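Local coordinates for protein beta-catenin homolog sys-1 (Caenorhabditis elegans, PDB 3C2G) that acts as a transcription coregulator in the Wnt signalling asymmetry pathway, binding the TCF factor POP-1 directly and activating or repressing target genes, at residues A[464-469]-A[522-527]; A[444-449]-A[458-463]; A[528-533]-A[569-574]; A[497-502]-A[544-549]. All coordinates share one frame; numbering follows the deposited sequence.

Contact 1. Residues A[464-469]-A[522-527]; sequences ILRSFI and VERTIS
L465 and R524 face each other where helices 457-472 and 515-535 pass, their CA atoms 6.1 Å apart. The two segments run in nearly the same direction. Their axes differ by 28° and come within 9.3 Å. One turn further on, I469 faces S527.

The CB atoms of L465 and R524 meet at 3.9 Å. The CG of L465 stands anti to its carbonyl carbon (chi1 -64°). Beyond it, L465 CD1 lies 3.4 Å from T525 OG1. That hydroxyl is hydrogen-bonded to L521 O in its own helix; the leucine methyl only packs beside it. I469 puts its CD1 3.6 Å from R524 O. The same methyl, I469 CD1, also reaches S527 OG, at 3.8 Å.

Nearly parallel helices packed side by side, with another helix between them in sequence, fit the stacked superhelix of an armadillo domain. Here the intervening helix 494-507 covers L465 and T525 with I498.

R524 is extended from CG to NE, and its NH1 is hydrogen-bonded to S462 O of helix 457-472. CG of R466 is modelled over one face of its guanidinium, at a separation too short to be trusted. The two guanidinium planes are 17° apart. R466 NH1 and R524 NH2 come within 4.5 Å, and these like charges would be expected to repel each other.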
loop_
_atom_site.group_PDB
_atom_site.type_symbol
_atom_site.label_atom_id
_atom_site.label_comp_id
_atom_site.label_asym_id
_atom_site.label_seq_id
_atom_site.Cartn_x
_atom_site.Cartn_y
_atom_site.Cartn_z
ATOM N N ILE A 464 -15.680 -9.509 -13.206
ATOM C CA ILE A 464 -15.805 -10.500 -14.263
ATOM C C ILE A 464 -17.076 -10.265 -15.088
ATOM O O ILE A 464 -17.039 -10.346 -16.320
ATOM C CB ILE A 464 -15.803 -11.920 -13.704
ATOM C CG1 ILE A 464 -14.405 -12.283 -13.193
ATOM C CG2 ILE A 464 -16.258 -12.916 -14.771
ATOM C CD1 ILE A 464 -14.364 -13.569 -12.392
ATOM N N LEU A 465 -18.187 -9.964 -14.414
ATOM C CA LEU A 465 -19.439 -9.731 -15.115
ATOM C C LEU A 465 -19.249 -8.569 -16.071
ATOM O O LEU A 465 -19.709 -8.609 -17.221
ATOM C CB LEU A 465 -20.594 -9.451 -14.151
ATOM C CG LEU A 465 -20.978 -10.579 -13.204
ATOM C CD1 LEU A 465 -22.090 -10.116 -12.256
ATOM C CD2 LEU A 465 -21.389 -11.839 -13.963
ATOM N N ARG A 466 -18.550 -7.548 -15.586
ATOM C CA ARG A 466 -18.280 -6.360 -16.376
ATOM C C ARG A 466 -17.447 -6.708 -17.620
ATOM O O ARG A 466 -17.739 -6.245 -18.722
ATOM C CB ARG A 466 -17.576 -5.308 -15.522
ATOM C CG ARG A 466 -18.154 -3.923 -15.681
ATOM C CD ARG A 466 -17.458 -3.145 -16.743
ATOM N NE ARG A 466 -18.346 -2.160 -17.357
ATOM C CZ ARG A 466 -18.137 -0.852 -17.324
ATOM N NH1 ARG A 466 -17.066 -0.374 -16.691
ATOM N NH2 ARG A 466 -18.984 -0.029 -17.930
ATOM N N SER A 467 -16.421 -7.528 -17.439
ATOM C CA SER A 467 -15.604 -7.976 -18.555
ATOM C C SER A 467 -16.434 -8.628 -19.668
ATOM O O SER A 467 -16.225 -8.330 -20.837
ATOM C CB SER A 467 -14.502 -8.925 -18.073
ATOM O OG SER A 467 -13.458 -8.175 -17.482
ATOM N N PHE A 468 -17.359 -9.510 -19.289
ATOM C CA PHE A 468 -18.230 -10.181 -20.235
ATOM C C PHE A 468 -19.156 -9.191 -20.919
ATOM O O PHE A 468 -19.335 -9.248 -22.132
ATOM C CB PHE A 468 -19.038 -11.285 -19.553
ATOM C CG PHE A 468 -18.246 -12.520 -19.275
ATOM C CD1 PHE A 468 -17.612 -13.197 -20.305
ATOM C CD2 PHE A 468 -18.139 -13.026 -17.980
ATOM C CE1 PHE A 468 -16.863 -14.355 -20.039
ATOM C CE2 PHE A 468 -17.386 -14.186 -17.716
ATOM C CZ PHE A 468 -16.755 -14.841 -18.743
ATOM N N ILE A 469 -19.730 -8.281 -20.140
ATOM C CA ILE A 469 -20.535 -7.204 -20.689
ATOM C C ILE A 469 -19.772 -6.483 -21.803
ATOM O O ILE A 469 -20.259 -6.391 -22.928
ATOM C CB ILE A 469 -20.968 -6.206 -19.603
ATOM C CG1 ILE A 469 -22.004 -6.848 -18.682
ATOM C CG2 ILE A 469 -21.539 -4.932 -20.226
ATOM C CD1 ILE A 469 -22.206 -6.114 -17.360
ATOM N N VAL A 522 -25.353 -7.240 -8.740
ATOM C CA VAL A 522 -26.735 -7.515 -9.075
ATOM C C VAL A 522 -27.099 -6.845 -10.400
ATOM O O VAL A 522 -27.657 -7.497 -11.297
ATOM C CB VAL A 522 -27.667 -7.058 -7.931
ATOM C CG1 VAL A 522 -29.109 -6.991 -8.388
ATOM C CG2 VAL A 522 -27.529 -8.004 -6.746
ATOM N N GLU A 523 -26.751 -5.558 -10.517
ATOM C CA GLU A 523 -27.050 -4.755 -11.701
ATOM C C GLU A 523 -26.341 -5.310 -12.922
ATOM O O GLU A 523 -26.931 -5.430 -14.001
ATOM C CB GLU A 523 -26.641 -3.292 -11.486
ATOM C CG GLU A 523 -27.479 -2.560 -10.442
ATOM C CD GLU A 523 -27.023 -1.123 -10.190
ATOM O OE1 GLU A 523 -27.083 -0.682 -9.012
ATOM O OE2 GLU A 523 -26.610 -0.431 -11.161
ATOM N N ARG A 524 -25.076 -5.667 -12.745
ATOM C CA ARG A 524 -24.289 -6.209 -13.834
ATOM C C ARG A 524 -24.825 -7.555 -14.290
ATOM O O ARG A 524 -24.724 -7.881 -15.464
ATOM C CB ARG A 524 -22.802 -6.282 -13.461
ATOM C CG ARG A 524 -22.148 -4.929 -13.491
ATOM C CD ARG A 524 -20.773 -4.931 -12.895
ATOM N NE ARG A 524 -20.190 -3.597 -12.971
ATOM C CZ ARG A 524 -18.930 -3.313 -12.652
ATOM N NH1 ARG A 524 -18.121 -4.281 -12.248
ATOM N NH2 ARG A 524 -18.474 -2.072 -12.765
ATOM N N THR A 525 -25.405 -8.318 -13.369
ATOM C CA THR A 525 -26.029 -9.579 -13.716
ATOM C C THR A 525 -27.212 -9.322 -14.657
ATOM O O THR A 525 -27.289 -9.895 -15.744
ATOM C CB THR A 525 -26.508 -10.329 -12.457
ATOM O OG1 THR A 525 -25.384 -10.635 -11.622
ATOM C CG2 THR A 525 -27.209 -11.606 -12.833
ATOM N N ILE A 526 -28.129 -8.454 -14.235
ATOM C CA ILE A 526 -29.298 -8.133 -15.049
ATOM C C ILE A 526 -28.826 -7.641 -16.430
ATOM O O ILE A 526 -29.348 -8.034 -17.475
ATOM C CB ILE A 526 -30.202 -7.075 -14.346
ATOM C CG1 ILE A 526 -30.691 -7.584 -12.983
ATOM C CG2 ILE A 526 -31.382 -6.668 -15.231
ATOM C CD1 ILE A 526 -31.181 -9.027 -12.967
ATOM N N SER A 527 -27.794 -6.812 -16.414
ATOM C CA SER A 527 -27.328 -6.158 -17.614
ATOM C C SER A 527 -26.603 -7.140 -18.529
ATOM O O SER A 527 -26.680 -7.041 -19.750
ATOM C CB SER A 527 -26.450 -4.973 -17.218
ATOM O OG SER A 527 -25.606 -4.597 -18.268
#

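Contact 2. Residues A[444-449]-A[458-463]; sequences MSCLSC and LELRST
R461 reaches C446 and C449 on a straight side chain. Its CG is anti to the carbonyl carbon (chi1 -65°), and the chain is extended from CG to NE. This brings the guanidinium to the backbone carbonyls around the end of helix 437-448.

R461 grips C446 O side-on with two nitrogens. R461 NE bonds C446 O at 2.8 Å, in the carbonyl plane. R461 NH2 bonds C446 O at 3.0 Å, from above that plane. R461 NH2 also bonds C449 O at 2.9 Å, on a lone pair and with an N-H...O angle of 155°. C446 O and C449 O both lie near the guanidinium plane. L447 O instead sits over one face of the group, 3.2 Å from R461 CZ.

The positive guanidinium thus gathers backbone carbonyls from the last part of helix 437-448 and the residue that follows, and its charge probably suits their partial negative charge. A methionine in its place would probably leave C446 O and C449 O without these donors and W504 without its cation-pi partner. Beside the polar grip, L447 CD1 packs 3.8 Å from R461 O. C446 CB touches L460 CD2 at 4.1 Å.

The two segments run at 135° to each other, joined by a short loop. W504 of helix 494-507 adds a cation-pi contact to R461. Helix 515-535 touches R461 through L521, and helix 388-409 packs on L460.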
loop_
_atom_site.group_PDB
_atom_site.type_symbol
_atom_site.label_atom_id
_atom_site.label_comp_id
_atom_site.label_asym_id
_atom_site.label_seq_id
_atom_site.Cartn_x
_atom_site.Cartn_y
_atom_site.Cartn_z
HETATM N N MSE A 444 -15.340 -18.426 -15.800
HETATM C CA MSE A 444 -16.656 -18.829 -15.324
HETATM C C MSE A 444 -16.553 -19.649 -14.052
HETATM O O MSE A 444 -17.458 -19.642 -13.238
HETATM C CB MSE A 444 -17.553 -19.460 -16.415
HETATM C CG MSE A 444 -17.053 -20.727 -17.085
HETATM SE SE MSE A 444 -18.202 -21.332 -18.610
HETATM C CE MSE A 444 -18.263 -19.693 -19.672
ATOM N N SER A 445 -15.428 -20.319 -13.852
ATOM C CA SER A 445 -15.249 -21.053 -12.605
ATOM C C SER A 445 -14.957 -20.162 -11.374
ATOM O O SER A 445 -15.353 -20.517 -10.278
ATOM C CB SER A 445 -14.251 -22.207 -12.768
ATOM O OG SER A 445 -12.916 -21.769 -12.615
ATOM N N CYS A 446 -14.310 -19.009 -11.552
ATOM C CA CYS A 446 -14.195 -18.002 -10.472
ATOM C C CYS A 446 -15.554 -17.489 -10.022
ATOM O O CYS A 446 -15.731 -17.019 -8.885
ATOM C CB CYS A 446 -13.417 -16.774 -10.930
ATOM S SG CYS A 446 -11.716 -17.023 -11.382
ATOM N N LEU A 447 -16.498 -17.547 -10.944
ATOM C CA LEU A 447 -17.801 -16.952 -10.776
ATOM C C LEU A 447 -18.642 -17.833 -9.881
ATOM O O LEU A 447 -19.523 -17.341 -9.167
ATOM C CB LEU A 447 -18.447 -16.842 -12.152
ATOM C CG LEU A 447 -19.182 -15.589 -12.593
ATOM C CD1 LEU A 447 -18.528 -14.300 -12.100
ATOM C CD2 LEU A 447 -19.269 -15.618 -14.102
ATOM N N SER A 448 -18.354 -19.133 -9.905
ATOM C CA SER A 448 -19.208 -20.122 -9.239
ATOM C C SER A 448 -18.529 -21.076 -8.238
ATOM O O SER A 448 -19.209 -21.905 -7.646
ATOM C CB SER A 448 -19.950 -20.946 -10.292
ATOM O OG SER A 448 -19.081 -21.905 -10.869
ATOM N N CYS A 449 -17.211 -20.992 -8.056
ATOM C CA CYS A 449 -16.533 -21.900 -7.105
ATOM C C CYS A 449 -17.061 -21.745 -5.666
ATOM O O CYS A 449 -17.492 -20.664 -5.264
ATOM C CB CYS A 449 -14.999 -21.787 -7.177
ATOM S SG CYS A 449 -14.300 -20.100 -7.107
ATOM N N LEU A 458 -15.821 -11.058 -3.889
ATOM C CA LEU A 458 -16.973 -10.261 -4.285
ATOM C C LEU A 458 -16.637 -9.282 -5.407
ATOM O O LEU A 458 -17.378 -9.169 -6.388
ATOM C CB LEU A 458 -17.539 -9.511 -3.081
ATOM C CG LEU A 458 -18.680 -8.523 -3.331
ATOM C CD1 LEU A 458 -19.892 -9.205 -4.024
ATOM C CD2 LEU A 458 -19.094 -7.846 -2.032
ATOM N N GLU A 459 -15.515 -8.589 -5.249
ATOM C CA GLU A 459 -15.088 -7.568 -6.182
ATOM C C GLU A 459 -14.613 -8.221 -7.470
ATOM O O GLU A 459 -14.772 -7.646 -8.545
ATOM C CB GLU A 459 -13.979 -6.714 -5.562
ATOM C CG GLU A 459 -13.617 -5.461 -6.372
ATOM C CD GLU A 459 -12.580 -4.562 -5.704
ATOM O OE1 GLU A 459 -12.542 -4.485 -4.450
ATOM O OE2 GLU A 459 -11.810 -3.914 -6.453
ATOM N N LEU A 460 -14.043 -9.420 -7.355
ATOM C CA LEU A 460 -13.647 -10.200 -8.514
ATOM C C LEU A 460 -14.849 -10.609 -9.381
ATOM O O LEU A 460 -14.800 -10.497 -10.597
ATOM C CB LEU A 460 -12.867 -11.449 -8.101
ATOM C CG LEU A 460 -12.492 -12.391 -9.259
ATOM C CD1 LEU A 460 -11.608 -11.701 -10.308
ATOM C CD2 LEU A 460 -11.823 -13.649 -8.764
ATOM N N ARG A 461 -15.912 -11.092 -8.753
ATOM C CA ARG A 461 -17.083 -11.584 -9.480
ATOM C C ARG A 461 -17.834 -10.435 -10.124
ATOM O O ARG A 461 -18.367 -10.561 -11.211
ATOM C CB ARG A 461 -17.994 -12.398 -8.555
ATOM C CG ARG A 461 -17.319 -13.660 -8.076
ATOM C CD ARG A 461 -18.159 -14.521 -7.166
ATOM N NE ARG A 461 -17.562 -15.851 -7.158
ATOM C CZ ARG A 461 -17.960 -16.873 -6.410
ATOM N NH1 ARG A 461 -18.973 -16.738 -5.559
ATOM N NH2 ARG A 461 -17.328 -18.034 -6.516
ATOM N N SER A 462 -17.844 -9.297 -9.457
ATOM C CA SER A 462 -18.444 -8.118 -10.026
ATOM C C SER A 462 -17.671 -7.674 -11.273
ATOM O O SER A 462 -18.279 -7.318 -12.284
ATOM C CB SER A 462 -18.467 -7.009 -8.981
ATOM O OG SER A 462 -19.173 -5.888 -9.457
ATOM N N THR A 463 -16.340 -7.721 -11.198
ATOM C CA THR A 463 -15.455 -7.273 -12.285
ATOM C C THR A 463 -15.521 -8.222 -13.482
ATOM O O THR A 463 -15.434 -7.797 -14.630
ATOM C CB THR A 463 -13.985 -7.149 -11.791
ATOM O OG1 THR A 463 -13.935 -6.239 -10.689
ATOM C CG2 THR A 463 -13.056 -6.635 -12.882
#

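Contact 3. Residues A[528-533]-A[569-574]; sequences LLLVLM and VLVVCD
L529 O accepts the backbone N-H of M533 at 3.0 Å, an ordinary helical bond that joins two residues facing V572 one turn apart. The CG2 of V572 reaches both. V572 CG2 lies 4.3 Å from L529 CB, and equally far from the SE of M533, which is modelled as selenomethionine. V572 CG2 is anti to its backbone N, while CG1 takes the crowded position between N and the carbonyl carbon (chi1 81°).

L530 completes the contact. L530 CD2 lies 4.0 Å from V571 CG1 and just as far from the CB of V572. The L530 side chain meets that of V571 at about a right angle. It is the branch end that does the touching, since the CB of L530 does not itself point at the other helix.

The segments belong to helices 515-535 and 563-579 of the armadillo domain. Their axes are 50° apart and 10.1 Å at closest approach. V542 of helix 539-544 packs on L529 and M533, and I549 also touches L529.

Across the contact the partners are alkyl groups and one selenium. No polar group pairs between the segments, so their grip rests on apolar burial and on the fit of branched side chains.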
loop_
_atom_site.group_PDB
_atom_site.type_symbol
_atom_site.label_atom_id
_atom_site.label_comp_id
_atom_site.label_asym_id
_atom_site.label_seq_id
_atom_site.Cartn_x
_atom_site.Cartn_y
_atom_site.Cartn_z
ATOM N N LEU A 528 -25.922 -8.113 -17.943
ATOM C CA LEU A 528 -25.257 -9.135 -18.740
ATOM C C LEU A 528 -26.249 -10.153 -19.341
ATOM O O LEU A 528 -26.015 -10.684 -20.430
ATOM C CB LEU A 528 -24.158 -9.831 -17.927
ATOM C CG LEU A 528 -23.389 -10.986 -18.574
ATOM C CD1 LEU A 528 -22.753 -10.590 -19.887
ATOM C CD2 LEU A 528 -22.344 -11.517 -17.622
ATOM N N LEU A 529 -27.345 -10.432 -18.646
ATOM C CA LEU A 529 -28.335 -11.348 -19.189
ATOM C C LEU A 529 -28.989 -10.725 -20.433
ATOM O O LEU A 529 -29.241 -11.427 -21.416
ATOM C CB LEU A 529 -29.373 -11.729 -18.149
ATOM C CG LEU A 529 -28.872 -12.581 -16.982
ATOM C CD1 LEU A 529 -29.983 -12.752 -15.956
ATOM C CD2 LEU A 529 -28.341 -13.940 -17.443
ATOM N N LEU A 530 -29.207 -9.408 -20.389
ATOM C CA LEU A 530 -29.678 -8.632 -21.537
ATOM C C LEU A 530 -28.730 -8.672 -22.739
ATOM O O LEU A 530 -29.149 -8.952 -23.877
ATOM C CB LEU A 530 -29.915 -7.182 -21.131
ATOM C CG LEU A 530 -31.199 -6.980 -20.331
ATOM C CD1 LEU A 530 -31.357 -5.528 -19.972
ATOM C CD2 LEU A 530 -32.431 -7.493 -21.116
ATOM N N VAL A 531 -27.459 -8.381 -22.478
ATOM C CA VAL A 531 -26.440 -8.388 -23.507
ATOM C C VAL A 531 -26.364 -9.758 -24.164
ATOM O O VAL A 531 -26.351 -9.839 -25.376
ATOM C CB VAL A 531 -25.063 -7.937 -22.954
ATOM C CG1 VAL A 531 -23.983 -8.198 -23.950
ATOM C CG2 VAL A 531 -25.093 -6.447 -22.603
ATOM N N LEU A 532 -26.348 -10.829 -23.363
ATOM C CA LEU A 532 -26.303 -12.195 -23.896
ATOM C C LEU A 532 -27.505 -12.478 -24.779
ATOM O O LEU A 532 -27.367 -13.087 -25.843
ATOM C CB LEU A 532 -26.248 -13.232 -22.780
ATOM C CG LEU A 532 -24.909 -13.438 -22.071
ATOM C CD1 LEU A 532 -25.133 -13.993 -20.660
ATOM C CD2 LEU A 532 -23.969 -14.337 -22.878
HETATM N N MSE A 533 -28.680 -12.032 -24.338
HETATM C CA MSE A 533 -29.894 -12.206 -25.118
HETATM C C MSE A 533 -29.741 -11.581 -26.497
HETATM O O MSE A 533 -29.970 -12.249 -27.505
HETATM C CB MSE A 533 -31.104 -11.637 -24.384
HETATM C CG MSE A 533 -31.702 -12.602 -23.402
HETATM SE SE MSE A 533 -32.963 -11.752 -22.186
HETATM C CE MSE A 533 -33.891 -13.336 -21.470
ATOM N N VAL A 569 -34.493 -4.270 -15.444
ATOM C CA VAL A 569 -35.251 -5.247 -14.697
ATOM C C VAL A 569 -36.583 -5.509 -15.384
ATOM O O VAL A 569 -36.978 -6.658 -15.542
ATOM C CB VAL A 569 -35.420 -4.805 -13.241
ATOM C CG1 VAL A 569 -36.613 -5.469 -12.601
ATOM C CG2 VAL A 569 -34.137 -5.112 -12.463
ATOM N N LEU A 570 -37.250 -4.450 -15.825
ATOM C CA LEU A 570 -38.527 -4.594 -16.516
ATOM C C LEU A 570 -38.379 -5.374 -17.813
ATOM O O LEU A 570 -39.174 -6.279 -18.093
ATOM C CB LEU A 570 -39.156 -3.229 -16.801
ATOM C CG LEU A 570 -39.602 -2.430 -15.582
ATOM C CD1 LEU A 570 -39.831 -0.969 -15.941
ATOM C CD2 LEU A 570 -40.835 -3.038 -14.955
ATOM N N VAL A 571 -37.362 -5.027 -18.591
ATOM C CA VAL A 571 -37.177 -5.604 -19.914
ATOM C C VAL A 571 -36.793 -7.073 -19.831
ATOM O O VAL A 571 -37.333 -7.892 -20.583
ATOM C CB VAL A 571 -36.153 -4.797 -20.735
ATOM C CG1 VAL A 571 -35.756 -5.526 -22.031
ATOM C CG2 VAL A 571 -36.721 -3.405 -21.060
ATOM N N VAL A 572 -35.877 -7.410 -18.920
ATOM C CA VAL A 572 -35.424 -8.787 -18.787
ATOM C C VAL A 572 -36.580 -9.685 -18.354
ATOM O O VAL A 572 -36.716 -10.805 -18.848
ATOM C CB VAL A 572 -34.175 -8.950 -17.846
ATOM C CG1 VAL A 572 -34.554 -8.967 -16.370
ATOM C CG2 VAL A 572 -33.432 -10.224 -18.179
ATOM N N CYS A 573 -37.407 -9.177 -17.441
ATOM C CA CYS A 573 -38.561 -9.918 -16.965
ATOM C C CYS A 573 -39.524 -10.212 -18.107
ATOM O O CYS A 573 -39.967 -11.349 -18.270
ATOM C CB CYS A 573 -39.274 -9.155 -15.853
ATOM S SG CYS A 573 -38.459 -9.277 -14.264
ATOM N N ASP A 574 -39.811 -9.190 -18.908
ATOM C CA ASP A 574 -40.717 -9.325 -20.026
ATOM C C ASP A 574 -40.197 -10.330 -21.041
ATOM O O ASP A 574 -40.963 -11.141 -21.559
ATOM C CB ASP A 574 -40.966 -7.972 -20.692
ATOM C CG ASP A 574 -42.111 -8.021 -21.686
ATOM O OD1 ASP A 574 -43.277 -8.175 -21.248
ATOM O OD2 ASP A 574 -41.838 -7.921 -22.904
#

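Contact 4. Residues A[497-502]-A[544-549]; sequences HICAAY and QYSYSI
I549 meets C499 and Y502 in the apolar part of the contact. I549 CD1 lies 3.7 Å from C499 SG. I549 CG1 comes obliquely to the Y502 ring, 3.5 Å from Y502 CD2, and the two side chains cross at about a right angle. I549 CG2 touches the same ring at Y502 CE2, at 4.1 Å. With CG1 anti to the carbonyl carbon (chi1 -82°), I549 sets that carbon beside Y502 CD2. An alanine here lacks CG1, CG2 and CD1, and would probably leave a gap between the Y502 ring and C499 SG.

The hydroxyl of S548 makes the second kind of contact. S548 OG sits 3.3 Å from C499 CB and 3.5 Å from C499 SG, packed against the cysteine side chain.

Backbone bonding shapes the loop side. A type I beta turn runs from S546 to I549, with I549 N bonded to S546 O at 3.0 Å. S546 OG is hydrogen-bonded to V542 O in helix 539-544, tying the turn to the helix before it.

The turn thus lies against helix 494-507, which carries C499 and Y502. Within that helix, F506 packs edge-to-face with Y502. Helix 515-535 closes in on both partners, through T525 on Y502 and L529 on I549.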
loop_
_atom_site.group_PDB
_atom_site.type_symbol
_atom_site.label_atom_id
_atom_site.label_comp_id
_atom_site.label_asym_id
_atom_site.label_seq_id
_atom_site.Cartn_x
_atom_site.Cartn_y
_atom_site.Cartn_z
ATOM N N HIS A 497 -23.299 -20.328 -14.576
ATOM C CA HIS A 497 -22.315 -19.654 -13.740
ATOM C C HIS A 497 -22.712 -18.238 -13.300
ATOM O O HIS A 497 -22.483 -17.879 -12.145
ATOM C CB HIS A 497 -20.931 -19.690 -14.395
ATOM C CG HIS A 497 -20.413 -21.079 -14.588
ATOM N ND1 HIS A 497 -19.821 -21.798 -13.573
ATOM C CD2 HIS A 497 -20.434 -21.900 -15.667
ATOM C CE1 HIS A 497 -19.478 -22.993 -14.023
ATOM N NE2 HIS A 497 -19.836 -23.078 -15.291
ATOM N N ILE A 498 -23.308 -17.449 -14.192
ATOM C CA ILE A 498 -23.810 -16.129 -13.817
ATOM C C ILE A 498 -24.820 -16.315 -12.689
ATOM O O ILE A 498 -24.786 -15.591 -11.685
ATOM C CB ILE A 498 -24.558 -15.395 -14.973
ATOM C CG1 ILE A 498 -23.750 -15.308 -16.280
ATOM C CG2 ILE A 498 -25.078 -14.048 -14.529
ATOM C CD1 ILE A 498 -22.472 -14.589 -16.208
ATOM N N CYS A 499 -25.718 -17.292 -12.866
ATOM C CA CYS A 499 -26.799 -17.557 -11.908
ATOM C C CYS A 499 -26.275 -18.025 -10.553
ATOM O O CYS A 499 -26.850 -17.705 -9.531
ATOM C CB CYS A 499 -27.802 -18.567 -12.481
ATOM S SG CYS A 499 -28.802 -17.930 -13.873
ATOM N N ALA A 500 -25.175 -18.766 -10.550
ATOM C CA ALA A 500 -24.546 -19.183 -9.304
ATOM C C ALA A 500 -23.971 -17.998 -8.509
ATOM O O ALA A 500 -24.073 -17.966 -7.279
ATOM C CB ALA A 500 -23.487 -20.209 -9.570
ATOM N N ALA A 501 -23.400 -17.017 -9.204
ATOM C CA ALA A 501 -22.824 -15.862 -8.527
ATOM C C ALA A 501 -23.928 -14.998 -7.941
ATOM O O ALA A 501 -23.801 -14.456 -6.840
ATOM C CB ALA A 501 -21.964 -15.061 -9.463
ATOM N N TYR A 502 -25.024 -14.901 -8.679
ATOM C CA TYR A 502 -26.170 -14.108 -8.277
ATOM C C TYR A 502 -26.819 -14.675 -7.005
ATOM O O TYR A 502 -27.146 -13.918 -6.098
ATOM C CB TYR A 502 -27.150 -14.065 -9.444
ATOM C CG TYR A 502 -28.387 -13.239 -9.261
ATOM C CD1 TYR A 502 -28.370 -11.847 -9.435
ATOM C CD2 TYR A 502 -29.595 -13.853 -8.958
ATOM C CE1 TYR A 502 -29.546 -11.093 -9.285
ATOM C CE2 TYR A 502 -30.765 -13.116 -8.808
ATOM C CZ TYR A 502 -30.738 -11.749 -8.973
ATOM O OH TYR A 502 -31.925 -11.065 -8.811
ATOM N N GLN A 544 -34.647 -19.754 -20.597
ATOM C CA GLN A 544 -34.851 -21.099 -20.058
ATOM C C GLN A 544 -33.695 -21.572 -19.174
ATOM O O GLN A 544 -33.911 -22.337 -18.243
ATOM C CB GLN A 544 -35.297 -22.118 -21.121
ATOM C CG GLN A 544 -34.262 -22.518 -22.146
ATOM C CD GLN A 544 -34.875 -23.006 -23.471
ATOM O OE1 GLN A 544 -36.069 -23.336 -23.549
ATOM N NE2 GLN A 544 -34.048 -23.048 -24.519
ATOM N N TYR A 545 -32.485 -21.081 -19.419
ATOM C CA TYR A 545 -31.374 -21.386 -18.514
ATOM C C TYR A 545 -31.354 -20.524 -17.240
ATOM O O TYR A 545 -30.444 -20.655 -16.420
ATOM C CB TYR A 545 -30.023 -21.314 -19.232
ATOM C CG TYR A 545 -29.665 -22.537 -20.045
ATOM C CD1 TYR A 545 -29.004 -23.614 -19.463
ATOM C CD2 TYR A 545 -29.978 -22.614 -21.402
ATOM C CE1 TYR A 545 -28.667 -24.744 -20.214
ATOM C CE2 TYR A 545 -29.648 -23.733 -22.160
ATOM C CZ TYR A 545 -28.993 -24.791 -21.564
ATOM O OH TYR A 545 -28.660 -25.894 -22.317
ATOM N N SER A 546 -32.356 -19.666 -17.061
ATOM C CA SER A 546 -32.434 -18.803 -15.872
ATOM C C SER A 546 -33.461 -19.220 -14.819
ATOM O O SER A 546 -33.866 -18.399 -13.995
ATOM C CB SER A 546 -32.712 -17.363 -16.288
ATOM O OG SER A 546 -31.558 -16.820 -16.878
ATOM N N TYR A 547 -33.877 -20.485 -14.850
ATOM C CA TYR A 547 -34.834 -21.021 -13.881
ATOM C C TYR A 547 -34.324 -20.894 -12.426
ATOM O O TYR A 547 -35.109 -20.743 -11.503
ATOM C CB TYR A 547 -35.173 -22.476 -14.223
ATOM C CG TYR A 547 -33.978 -23.380 -14.152
ATOM C CD1 TYR A 547 -33.102 -23.483 -15.227
ATOM C CD2 TYR A 547 -33.692 -24.097 -12.995
ATOM C CE1 TYR A 547 -31.976 -24.284 -15.161
ATOM C CE2 TYR A 547 -32.571 -24.904 -12.916
ATOM C CZ TYR A 547 -31.713 -24.993 -14.007
ATOM O OH TYR A 547 -30.591 -25.804 -13.948
ATOM N N SER A 548 -33.011 -20.943 -12.239
ATOM C CA SER A 548 -32.377 -20.722 -10.925
ATOM C C SER A 548 -32.608 -19.335 -10.325
ATOM O O SER A 548 -32.503 -19.168 -9.117
ATOM C CB SER A 548 -30.875 -20.989 -11.005
ATOM O OG SER A 548 -30.379 -20.663 -12.301
ATOM N N ILE A 549 -32.927 -18.349 -11.156
ATOM C CA ILE A 549 -33.156 -16.990 -10.674
ATOM C C ILE A 549 -34.622 -16.788 -10.314
ATOM O O ILE A 549 -35.512 -17.138 -11.082
ATOM C CB ILE A 549 -32.641 -15.938 -11.700
ATOM C CG1 ILE A 549 -31.133 -15.753 -11.530
ATOM C CG2 ILE A 549 -33.343 -14.597 -11.564
ATOM C CD1 ILE A 549 -30.486 -14.909 -12.620
#

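How the contacts relate
Contact 2 comes first along the chain and closes the short loop between helices 437-448 and 457-472. Contact 1 starts further along helix 457-472 and closes a longer excursion, through helix 494-507, onto helix 515-535. Contact 4 opens inside that excursion and ends beyond it, so it crosses contact 1. Contact 3 leaves helix 515-535 just after contact 1 closes and reaches helix 563-579. Contact 4 crosses it too, because its turn lies between the segments of contact 3. None is nested. S448 and H497 join contacts 2 and 4 by a probable hydrogen bond. Together the four tie helices 437-448 to 563-579, and the turn after helix 539-544, into the C-terminal part of the armadillo domain.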